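Local coordinates for bromo domain-containing protein (Trypanosoma cruzi, PDB 6NEY), which probably recognises acetylated lysines on histones or other proteins through the bromodomain described here, consistent with a role in transcription, at residues R6-F9 and Y10-E14. Numbering follows the deposited sequence.
Sequences RQKF and YPEEE
Lys8 reaches forward past the next three residues to meet Glu12, showing how a lysine just ahead of a helix can pair with an acid of its first turn. With CG anti to the backbone N (chi1 -171°) and the rest of the chain extended, the lysine spans the bend in the backbone and delivers its ammonium group to the carboxylate. Glu12 comes at about a right angle to it, folded at chi2 (72°), which turns its carboxylate back toward the lysine. The grip is two-pronged but uneven: Lys8 NZ lies 2.7 Å from Glu12 OE1, on the syn lone pair of that oxygen, and makes a weak second bond of 3.0 Å to Glu12 OE2. Lys8 CE also nestles against the carboxylate, 3.1 Å from Glu12 OE2. Glu66 forms a second salt bridge with Lys8 NZ, and the shared ammonium probably eases the proximity of the two acids; Ser69 OG and Glu12 OE2 are hydrogen-bonded.

The neighbouring pair, Phe9 and Tyr10, is a CH-pi contact rather than a ring stack. Phe9 CB stands 3.6 Å from the centroid of the Tyr10 ring, only 6° off its normal, while the phenyl ring itself swings clear of Tyr10 and takes Gln7 CB over one face, toward its rim. Tyr10 is buried, and its OH is hydrogen-bonded to Val72 O.

Pro11 occupies the N-cap position of helix 12-21, and its carbonyl accepts a weak bond from Glu14 N. The arrangement thus forms the surface entry into the first helix of the bromodomain's helical bundle: backbone bonds tie Phe9 and Tyr10 to Ser69 in the loop between helices 56-64 and 75-92, while Tyr10, Pro11 and Glu14 lean on the long helix 97-124, where Glu14 meets Tyr116 and Lys120.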
ATOM      1  N   ARG A   6      22.767   2.356  -3.940  1.00 55.42           N
ATOM      2  CA  ARG A   6      21.499   1.658  -4.351  1.00 53.65           C
ATOM      3  C   ARG A   6      21.619   0.162  -4.051  1.00 51.00           C
ATOM      4  O   ARG A   6      21.930  -0.608  -4.983  1.00 58.56           O
ATOM      5  CB  ARG A   6      21.199   1.884  -5.837  1.00 52.12           C
ATOM      6  N   GLN A   7      21.369  -0.226  -2.798  1.00 43.00           N
ATOM      7  CA  GLN A   7      21.367  -1.641  -2.335  1.00 40.03           C
ATOM      8  C   GLN A   7      19.948  -2.205  -2.455  1.00 35.26           C
ATOM      9  O   GLN A   7      18.976  -1.443  -2.261  1.00 32.93           O
ATOM     10  CB  GLN A   7      21.829  -1.740  -0.882  1.00 40.93           C
ATOM     11  CG  GLN A   7      23.334  -1.646  -0.688  1.00 42.54           C
ATOM     12  CD  GLN A   7      23.670  -1.793   0.777  1.00 45.82           C
ATOM     13  OE1 GLN A   7      23.386  -0.914   1.582  1.00 49.90           O
ATOM     14  NE2 GLN A   7      24.281  -2.909   1.137  1.00 49.00           N
ATOM     15  N   LYS A   8      19.836  -3.492  -2.771  1.00 32.80           N
ATOM     16  CA  LYS A   8      18.552  -4.235  -2.718  1.00 30.44           C
ATOM     17  C   LYS A   8      18.316  -4.689  -1.275  1.00 28.58           C
ATOM     18  O   LYS A   8      18.889  -5.727  -0.827  1.00 29.34           O
ATOM     19  CB  LYS A   8      18.537  -5.413  -3.682  1.00 30.51           C
ATOM     20  CG  LYS A   8      17.173  -6.051  -3.802  1.00 29.34           C
ATOM     21  CD  LYS A   8      17.178  -7.351  -4.552  1.00 31.28           C
ATOM     22  CE  LYS A   8      15.790  -7.927  -4.658  1.00 30.13           C
ATOM     23  NZ  LYS A   8      15.640  -8.770  -5.864  1.00 31.37           N
ATOM     24  N   PHE A   9      17.503  -3.936  -0.547  1.00 24.85           N
ATOM     25  CA  PHE A   9      17.336  -4.161   0.905  1.00 22.75           C
ATOM     26  C   PHE A   9      16.380  -5.335   1.108  1.00 21.18           C
ATOM     27  O   PHE A   9      16.485  -5.958   2.136  1.00 21.56           O
ATOM     28  CB  PHE A   9      16.818  -2.911   1.614  1.00 23.54           C
ATOM     29  CG  PHE A   9      17.859  -1.829   1.725  1.00 23.94           C
ATOM     30  CD1 PHE A   9      18.820  -1.882   2.718  1.00 25.80           C
ATOM     31  CD2 PHE A   9      17.885  -0.780   0.818  1.00 27.25           C
ATOM     32  CE1 PHE A   9      19.791  -0.897   2.818  1.00 27.97           C
ATOM     33  CE2 PHE A   9      18.869   0.195   0.910  1.00 27.47           C
ATOM     34  CZ  PHE A   9      19.811   0.136   1.910  1.00 27.37           C
ATOM     35  N   TYR A  10      15.463  -5.600   0.181  1.00 20.20           N
ATOM     36  CA  TYR A  10      14.271  -6.422   0.495  1.00 20.85           C
ATOM     37  C   TYR A  10      13.976  -7.440  -0.598  1.00 22.17           C
ATOM     38  O   TYR A  10      13.904  -7.111  -1.772  1.00 25.55           O
ATOM     39  CB  TYR A  10      13.051  -5.540   0.772  1.00 20.35           C
ATOM     40  CG  TYR A  10      13.263  -4.495   1.825  1.00 20.73           C
ATOM     41  CD1 TYR A  10      13.668  -4.851   3.101  1.00 21.28           C
ATOM     42  CD2 TYR A  10      13.091  -3.152   1.553  1.00 19.99           C
ATOM     43  CE1 TYR A  10      13.863  -3.903   4.089  1.00 21.37           C
ATOM     44  CE2 TYR A  10      13.268  -2.190   2.532  1.00 20.89           C
ATOM     45  CZ  TYR A  10      13.660  -2.566   3.799  1.00 20.93           C
ATOM     46  OH  TYR A  10      13.872  -1.636   4.774  1.00 24.13           O
ATOM     47  N   PRO A  11      13.719  -8.708  -0.228  1.00 21.23           N
ATOM     48  CA  PRO A  11      13.337  -9.716  -1.208  1.00 21.67           C
ATOM     49  C   PRO A  11      11.895  -9.463  -1.676  1.00 22.32           C
ATOM     50  O   PRO A  11      11.044  -9.172  -0.857  1.00 19.80           O
ATOM     51  CB  PRO A  11      13.464 -11.071  -0.498  1.00 21.06           C
ATOM     52  CG  PRO A  11      13.745 -10.750   0.961  1.00 21.94           C
ATOM     53  CD  PRO A  11      13.757  -9.242   1.144  1.00 22.07           C
ATOM     54  N   GLU A  12      11.654  -9.553  -2.992  1.00 23.11           N
ATOM     55  CA  GLU A  12      10.298  -9.354  -3.568  1.00 25.35           C
ATOM     56  C   GLU A  12       9.306 -10.273  -2.851  1.00 23.24           C
ATOM     57  O   GLU A  12       8.169  -9.838  -2.593  1.00 22.61           O
ATOM     58  CB  GLU A  12      10.296  -9.649  -5.070  1.00 28.12           C
ATOM     59  CG  GLU A  12      10.946  -8.576  -5.889  1.00 32.55           C
ATOM     60  CD  GLU A  12      12.449  -8.518  -5.761  1.00 36.79           C
ATOM     61  OE1 GLU A  12      13.085  -9.580  -5.445  1.00 33.67           O
ATOM     62  OE2 GLU A  12      12.981  -7.403  -5.939  1.00 45.30           O
ATOM     63  N   GLU A  13       9.711 -11.499  -2.509  1.00 21.64           N
ATOM     64  CA  GLU A  13       8.780 -12.485  -1.921  1.00 23.68           C
ATOM     65  C   GLU A  13       8.218 -11.943  -0.598  1.00 21.54           C
ATOM     66  O   GLU A  13       7.019 -12.125  -0.319  1.00 21.74           O
ATOM     67  CB  GLU A  13       9.475 -13.834  -1.756  1.00 25.39           C
ATOM     68  CG  GLU A  13       9.922 -14.458  -3.077  1.00 31.71           C
ATOM     69  CD  GLU A  13      11.292 -14.077  -3.636  1.00 34.67           C
ATOM     70  OE1 GLU A  13      11.929 -13.096  -3.119  1.00 29.17           O
ATOM     71  OE2 GLU A  13      11.730 -14.765  -4.621  1.00 34.79           O
ATOM     72  N   GLU A  14       9.058 -11.283   0.189  1.00 22.47           N
ATOM     73  CA  GLU A  14       8.659 -10.718   1.497  1.00 20.78           C
ATOM     74  C   GLU A  14       7.777  -9.491   1.302  1.00 19.95           C
ATOM     75  O   GLU A  14       6.843  -9.325   2.093  1.00 19.80           O
ATOM     76  CB  GLU A  14       9.877 -10.385   2.354  1.00 20.60           C
ATOM     77  CG  GLU A  14      10.555 -11.614   2.886  1.00 21.58           C
ATOM     78  CD  GLU A  14      11.705 -11.308   3.827  1.00 22.84           C
ATOM     79  OE1 GLU A  14      12.067 -10.091   3.969  1.00 22.22           O
ATOM     80  OE2 GLU A  14      12.227 -12.273   4.427  1.00 22.72           O
TER